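Superoxide dismutase [Mn/Fe] (Aeropyrum pernix, PDB 3AK3) probably catalyses the disproportionation of superoxide to oxygen and hydrogen peroxide at a mononuclear iron or manganese centre. Local coordinates at residues I164-H169 and S181-W186; E48-H53 and R63-D68. All coordinates share one frame; numbering follows the deposited sequence.

Contact 1: I164-H169 and S181-W186; sequences IDVWEH and SYVENW. With FE (Fe (III) ion), chain G; EDO (1,2-ethanediol), chain H.
I164 lies over one face of the W186 indole where the last strand of the three-stranded antiparallel sheet in the C-terminal alpha/beta domain of this Fe/Mn superoxide dismutase runs into the metal-binding loop. Its CG1 stands over the five-membered ring, 3.6 Å from the centroid and only 8° off the normal, a clear CH-pi contact. With CG1 anti to the backbone N (chi1 -173°) and the chain extended beyond it, CD1 reaches on to W186 CD2 at 3.5 Å and to V183 CG2 at 3.9 Å. Were the indole replaced, with an alanine here, I164 CG1 and CD1 would probably lose the ring face they rest on, leaving a gap between strand and helix 179-186. F118 and A122 of helix 111-123 also touch I164, so this end is densely filled. V166 has a smaller share of the contact, its CG1 meeting V183 CG2 at 4.0 Å. The one polar link is Y182 OH donating to D165 O (2.8 Å), in the carbonyl plane. The helix side turned from the strand is the more open one: S181, E184 and N185 are partly exposed, and N185 OD1 accepts from an ethanediol probably left by crystallisation. D165 and H169 share the Fe(III) with H31, H79 and two waters. The D165 carboxylate divides its work: OD2 binds the iron at 2.0 Å, while OD1 accepts from W167 N at 3.0 Å in an Asx turn, the N-H arriving from above the carboxylate plane, 38° out of it.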
loop_
_atom_site.group_PDB
_atom_site.type_symbol
_atom_site.label_atom_id
_atom_site.label_comp_id
_atom_site.label_asym_id
_atom_site.label_seq_id
_atom_site.Cartn_x
_atom_site.Cartn_y
_atom_site.Cartn_z
ATOM N N ILE B 164 2.115 6.159 -18.889
ATOM C CA ILE B 164 3.571 6.084 -18.991
ATOM C C ILE B 164 4.126 5.203 -17.875
ATOM O O ILE B 164 3.856 5.420 -16.687
ATOM C CB ILE B 164 4.277 7.475 -19.012
ATOM C CG1 ILE B 164 5.772 7.284 -19.303
ATOM C CG2 ILE B 164 3.982 8.275 -17.730
ATOM C CD1 ILE B 164 6.627 8.546 -19.201
ATOM N N ASP B 165 4.899 4.203 -18.263
ATOM C CA ASP B 165 5.528 3.317 -17.312
ATOM C C ASP B 165 6.763 4.000 -16.767
ATOM O O ASP B 165 7.686 4.327 -17.518
ATOM C CB ASP B 165 5.861 1.997 -18.014
ATOM C CG ASP B 165 6.374 0.916 -17.083
ATOM O OD1 ASP B 165 6.512 1.108 -15.854
ATOM O OD2 ASP B 165 6.668 -0.164 -17.624
ATOM N N VAL B 166 6.765 4.262 -15.465
ATOM C CA VAL B 166 7.950 4.789 -14.808
ATOM C C VAL B 166 8.546 3.828 -13.778
ATOM O O VAL B 166 9.259 4.238 -12.858
ATOM C CB VAL B 166 7.734 6.211 -14.211
ATOM C CG1 VAL B 166 7.531 7.236 -15.328
ATOM C CG2 VAL B 166 6.574 6.233 -13.189
ATOM N N TRP B 167 8.278 2.531 -13.941
ATOM C CA TRP B 167 9.127 1.536 -13.281
ATOM C C TRP B 167 10.564 1.685 -13.778
ATOM O O TRP B 167 10.794 2.111 -14.921
ATOM C CB TRP B 167 8.665 0.127 -13.590
ATOM C CG TRP B 167 7.406 -0.332 -12.868
ATOM C CD1 TRP B 167 6.157 0.223 -12.929
ATOM C CD2 TRP B 167 7.295 -1.491 -12.036
ATOM N NE1 TRP B 167 5.272 -0.517 -12.153
ATOM C CE2 TRP B 167 5.950 -1.573 -11.604
ATOM C CE3 TRP B 167 8.206 -2.473 -11.613
ATOM C CZ2 TRP B 167 5.493 -2.605 -10.766
ATOM C CZ3 TRP B 167 7.745 -3.505 -10.778
ATOM C CH2 TRP B 167 6.403 -3.552 -10.365
ATOM N N GLU B 168 11.522 1.338 -12.931
ATOM C CA GLU B 168 12.928 1.539 -13.267
ATOM C C GLU B 168 13.316 0.763 -14.520
ATOM O O GLU B 168 14.066 1.267 -15.348
ATOM C CB GLU B 168 13.819 1.212 -12.077
ATOM C CG GLU B 168 13.560 2.164 -10.909
ATOM C CD GLU B 168 14.390 1.867 -9.684
ATOM O OE1 GLU B 168 14.600 0.676 -9.351
ATOM O OE2 GLU B 168 14.821 2.849 -9.046
ATOM N N HIS B 169 12.764 -0.435 -14.703
ATOM C CA HIS B 169 13.089 -1.228 -15.898
ATOM C C HIS B 169 12.681 -0.562 -17.214
ATOM O O HIS B 169 13.161 -0.955 -18.287
ATOM C CB HIS B 169 12.460 -2.617 -15.820
ATOM C CG HIS B 169 10.965 -2.604 -15.806
ATOM N ND1 HIS B 169 10.243 -2.997 -14.702
ATOM C CD2 HIS B 169 10.060 -2.247 -16.748
ATOM C CE1 HIS B 169 8.951 -2.877 -14.965
ATOM N NE2 HIS B 169 8.813 -2.438 -16.203
ATOM N N SER B 181 14.597 12.746 -17.588
ATOM C CA SER B 181 14.989 12.763 -18.998
ATOM C C SER B 181 14.155 11.762 -19.798
ATOM O O SER B 181 13.700 12.054 -20.906
ATOM C CB SER B 181 16.481 12.457 -19.139
ATOM O OG SER B 181 16.884 12.529 -20.492
ATOM N N TYR B 182 13.935 10.588 -19.213
ATOM C CA TYR B 182 13.089 9.577 -19.843
ATOM C C TYR B 182 11.689 10.107 -20.112
ATOM O O TYR B 182 11.173 9.993 -21.216
ATOM C CB TYR B 182 13.022 8.325 -18.969
ATOM C CG TYR B 182 11.879 7.378 -19.282
ATOM C CD1 TYR B 182 11.834 6.669 -20.480
ATOM C CD2 TYR B 182 10.865 7.157 -18.347
ATOM C CE1 TYR B 182 10.788 5.790 -20.759
ATOM C CE2 TYR B 182 9.827 6.283 -18.612
ATOM C CZ TYR B 182 9.789 5.602 -19.813
ATOM O OH TYR B 182 8.764 4.723 -20.079
ATOM N N VAL B 183 11.070 10.693 -19.089
ATOM C CA VAL B 183 9.733 11.247 -19.224
ATOM C C VAL B 183 9.684 12.314 -20.332
ATOM O O VAL B 183 8.787 12.298 -21.182
ATOM C CB VAL B 183 9.212 11.793 -17.864
ATOM C CG1 VAL B 183 7.927 12.556 -18.044
ATOM C CG2 VAL B 183 9.008 10.635 -16.869
ATOM N N GLU B 184 10.670 13.216 -20.324
ATOM C CA GLU B 184 10.776 14.251 -21.355
ATOM C C GLU B 184 10.904 13.653 -22.768
ATOM O O GLU B 184 10.232 14.108 -23.704
ATOM C CB GLU B 184 11.933 15.205 -21.037
ATOM C CG GLU B 184 11.683 16.128 -19.826
ATOM C CD GLU B 184 10.446 17.012 -19.983
ATOM O OE1 GLU B 184 9.728 17.226 -18.982
ATOM O OE2 GLU B 184 10.178 17.490 -21.106
ATOM N N ASN B 185 11.733 12.614 -22.902
ATOM C CA ASN B 185 11.940 11.941 -24.198
ATOM C C ASN B 185 10.742 11.114 -24.662
ATOM O O ASN B 185 10.476 11.000 -25.854
ATOM C CB ASN B 185 13.197 11.065 -24.167
ATOM C CG ASN B 185 14.465 11.855 -24.428
ATOM O OD1 ASN B 185 14.808 12.134 -25.575
ATOM N ND2 ASN B 185 15.161 12.222 -23.362
ATOM N N TRP B 186 10.020 10.540 -23.704
ATOM C CA TRP B 186 8.856 9.719 -24.003
ATOM C C TRP B 186 7.774 10.457 -24.815
ATOM O O TRP B 186 7.085 9.856 -25.638
ATOM C CB TRP B 186 8.310 9.159 -22.687
ATOM C CG TRP B 186 6.976 8.465 -22.782
ATOM C CD1 TRP B 186 6.745 7.150 -23.110
ATOM C CD2 TRP B 186 5.693 9.051 -22.539
ATOM N NE1 TRP B 186 5.393 6.893 -23.083
ATOM C CE2 TRP B 186 4.725 8.036 -22.733
ATOM C CE3 TRP B 186 5.262 10.331 -22.168
ATOM C CZ2 TRP B 186 3.352 8.272 -22.570
ATOM C CZ3 TRP B 186 3.897 10.562 -22.002
ATOM C CH2 TRP B 186 2.960 9.534 -22.201
HETATM FE FE FE G . 6.848 -2.101 -17.137
HETATM C C1 EDO H . 17.237 11.085 -27.648
HETATM O O1 EDO H . 17.064 12.317 -26.940
HETATM C C2 EDO H . 17.616 10.000 -26.648
HETATM O O2 EDO H . 18.832 10.380 -25.992
HETATM O O HOH W 1 6.042 -1.761 -15.256
HETATM O O HOH W 2 6.903 -4.300 -16.641
#

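Contact 2: E48-H53 and R63-D68; sequences EKIEKH and RAVMRD. With EDO (1,2-ethanediol), chain L.
Helices 25-54 and 62-82 run roughly antiparallel here, the axes of segments 48-53 and 63-68 coming within 10.4 Å at 149° between their N-to-C directions, with K49 and V65 the closest pair of CA atoms. This is the distal end of the alpha-hairpin domain, just before and after its turn. V65 fills the middle: its CG1 meets I50 CD1 at 3.8 Å, and I50 CG1 as closely, the two side chains sliding past each other in opposite directions. M66 brings its CE to the same I50 CD1 from farther off, at 4.3 Å. The aliphatic part of K49 crosses V65, its CB meeting the same CG1 at 4.1 Å while its CD comes to V65 CG2, also at 4.1 Å. Beyond CG the lysine chain is extended, which carries NZ along toward D68, yet the ammonium stops 4.4 Å short of OD2, beyond a salt bridge. A water fills the step, accepting from K49 NZ and donating to D68 OD2, both at 2.8 Å. D68 OD1 meanwhile forms a salt bridge with R63 of the fourth subunit. The helices are thus joined by apolar contact and one water-mediated polar link, and the D68 carboxylate, probably ionised between two positive groups, connects the hairpin to a neighbouring subunit.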
loop_
_atom_site.group_PDB
_atom_site.type_symbol
_atom_site.label_atom_id
_atom_site.label_comp_id
_atom_site.label_asym_id
_atom_site.label_seq_id
_atom_site.Cartn_x
_atom_site.Cartn_y
_atom_site.Cartn_z
ATOM N N GLU B 48 -5.579 -20.285 -12.315
ATOM C CA GLU B 48 -5.463 -21.750 -12.195
ATOM C C GLU B 48 -5.679 -22.190 -10.739
ATOM O O GLU B 48 -6.407 -23.156 -10.472
ATOM C CB GLU B 48 -4.108 -22.240 -12.749
ATOM C CG GLU B 48 -3.813 -23.744 -12.550
ATOM C CD GLU B 48 -2.526 -24.211 -13.235
ATOM O OE1 GLU B 48 -1.461 -23.576 -13.036
ATOM O OE2 GLU B 48 -2.578 -25.227 -13.970
ATOM N N LYS B 49 -5.080 -21.470 -9.794
ATOM C CA LYS B 49 -5.274 -21.777 -8.375
ATOM C C LYS B 49 -6.728 -21.603 -7.933
ATOM O O LYS B 49 -7.268 -22.458 -7.219
ATOM C CB LYS B 49 -4.335 -20.949 -7.490
ATOM C CG LYS B 49 -2.875 -21.342 -7.608
ATOM C CD LYS B 49 -1.969 -20.302 -6.967
ATOM C CE LYS B 49 -0.510 -20.516 -7.345
ATOM N NZ LYS B 49 0.347 -19.438 -6.773
ATOM N N ILE B 50 -7.359 -20.507 -8.348
ATOM C CA ILE B 50 -8.750 -20.237 -7.983
ATOM C C ILE B 50 -9.633 -21.367 -8.491
ATOM O O ILE B 50 -10.521 -21.836 -7.777
ATOM C CB ILE B 50 -9.237 -18.868 -8.541
ATOM C CG1 ILE B 50 -8.429 -17.719 -7.915
ATOM C CG2 ILE B 50 -10.748 -18.682 -8.324
ATOM C CD1 ILE B 50 -8.802 -17.362 -6.496
ATOM N N GLU B 51 -9.363 -21.794 -9.721
ATOM C CA GLU B 51 -10.034 -22.930 -10.350
ATOM C C GLU B 51 -9.974 -24.161 -9.471
ATOM O O GLU B 51 -11.002 -24.762 -9.167
ATOM C CB GLU B 51 -9.324 -23.292 -11.636
ATOM C CG GLU B 51 -9.771 -22.588 -12.876
ATOM C CD GLU B 51 -9.591 -23.499 -14.068
ATOM O OE1 GLU B 51 -10.354 -24.483 -14.165
ATOM O OE2 GLU B 51 -8.676 -23.266 -14.883
ATOM N N LYS B 52 -8.755 -24.547 -9.094
ATOM C CA LYS B 52 -8.539 -25.749 -8.286
ATOM C C LYS B 52 -9.243 -25.623 -6.938
ATOM O O LYS B 52 -9.789 -26.601 -6.421
ATOM C CB LYS B 52 -7.042 -26.047 -8.111
ATOM C CG LYS B 52 -6.319 -26.449 -9.400
ATOM C CD LYS B 52 -4.838 -26.698 -9.130
ATOM C CE LYS B 52 -4.009 -26.801 -10.415
ATOM N NZ LYS B 52 -4.196 -28.079 -11.165
ATOM N N HIS B 53 -9.254 -24.409 -6.391
ATOM C CA HIS B 53 -9.993 -24.110 -5.168
ATOM C C HIS B 53 -11.488 -24.377 -5.340
ATOM O O HIS B 53 -12.107 -25.044 -4.503
ATOM C CB HIS B 53 -9.763 -22.653 -4.760
ATOM C CG HIS B 53 -10.550 -22.232 -3.559
ATOM N ND1 HIS B 53 -10.066 -22.354 -2.274
ATOM C CD2 HIS B 53 -11.784 -21.686 -3.446
ATOM C CE1 HIS B 53 -10.969 -21.902 -1.423
ATOM N NE2 HIS B 53 -12.021 -21.494 -2.108
ATOM N N ARG B 63 -7.113 -14.356 -0.123
ATOM C CA ARG B 63 -6.508 -13.029 -0.109
ATOM C C ARG B 63 -5.211 -13.038 -0.894
ATOM O O ARG B 63 -4.958 -12.141 -1.716
ATOM C CB ARG B 63 -6.234 -12.581 1.319
ATOM C CG ARG B 63 -5.449 -11.275 1.404
ATOM C CD ARG B 63 -5.463 -10.752 2.796
ATOM N NE ARG B 63 -4.769 -11.668 3.691
ATOM C CZ ARG B 63 -5.168 -11.941 4.927
ATOM N NH1 ARG B 63 -4.464 -12.777 5.676
ATOM N NH2 ARG B 63 -6.274 -11.387 5.405
ATOM N N ALA B 64 -4.387 -14.048 -0.636
ATOM C CA ALA B 64 -3.062 -14.097 -1.221
ATOM C C ALA B 64 -3.128 -14.268 -2.726
ATOM O O ALA B 64 -2.466 -13.536 -3.472
ATOM C CB ALA B 64 -2.243 -15.199 -0.591
ATOM N N VAL B 65 -3.925 -15.234 -3.173
ATOM C CA VAL B 65 -4.084 -15.514 -4.595
ATOM C C VAL B 65 -4.748 -14.341 -5.346
ATOM O O VAL B 65 -4.368 -14.034 -6.479
ATOM C CB VAL B 65 -4.828 -16.863 -4.833
ATOM C CG1 VAL B 65 -5.033 -17.137 -6.306
ATOM C CG2 VAL B 65 -4.026 -17.995 -4.227
ATOM N N MET B 66 -5.722 -13.684 -4.710
ATOM C CA MET B 66 -6.316 -12.486 -5.308
ATOM C C MET B 66 -5.340 -11.298 -5.371
ATOM O O MET B 66 -5.375 -10.524 -6.331
ATOM C CB MET B 66 -7.658 -12.132 -4.660
ATOM C CG MET B 66 -8.728 -13.102 -5.099
ATOM S SD MET B 66 -10.266 -12.849 -4.227
ATOM C CE MET B 66 -11.242 -14.189 -4.918
ATOM N N ARG B 67 -4.459 -11.173 -4.383
ATOM C CA ARG B 67 -3.384 -10.166 -4.463
ATOM C C ARG B 67 -2.486 -10.443 -5.670
ATOM O O ARG B 67 -2.093 -9.511 -6.385
ATOM C CB ARG B 67 -2.559 -10.137 -3.177
ATOM C CG ARG B 67 -3.220 -9.374 -2.038
ATOM C CD ARG B 67 -2.489 -9.615 -0.732
ATOM N NE ARG B 67 -2.891 -8.664 0.296
ATOM C CZ ARG B 67 -2.582 -8.779 1.587
ATOM N NH1 ARG B 67 -1.868 -9.820 2.014
ATOM N NH2 ARG B 67 -2.982 -7.849 2.445
ATOM N N ASP B 68 -2.168 -11.720 -5.912
ATOM C CA ASP B 68 -1.339 -12.113 -7.061
ATOM C C ASP B 68 -2.074 -11.811 -8.360
ATOM O O ASP B 68 -1.482 -11.301 -9.328
ATOM C CB ASP B 68 -1.032 -13.623 -7.037
ATOM C CG ASP B 68 -0.165 -14.046 -5.863
ATOM O OD1 ASP B 68 0.470 -13.189 -5.202
ATOM O OD2 ASP B 68 -0.119 -15.270 -5.605
HETATM C C1 EDO L . 0.208 -12.214 -0.431
HETATM O O1 EDO L . -0.217 -12.512 -1.760
HETATM C C2 EDO L . -0.989 -12.164 0.503
HETATM O O2 EDO L . -0.645 -12.593 1.821
HETATM O O HOH W 3 -0.737 -17.062 -7.667
#

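How the contacts relate
From the N terminus, helix 25-54 leads into contact 2, which closes the short turn between it and helix 62-82 and so shapes the far end of the alpha-hairpin. The chain then passes through helices 98-108 and 111-123 and the three-stranded sheet before contact 1 closes a second short excursion, 11 residues between segments 164-169 and 181-186, helix 172-175 among them. The two are in series, neither nested nor crossed, with centres 32 Å apart and no touch. Their link is through the hairpin helices: the same pair that contact 2 joins supplies H31 and H79 to the iron that D165 and H169 of contact 1 also bind.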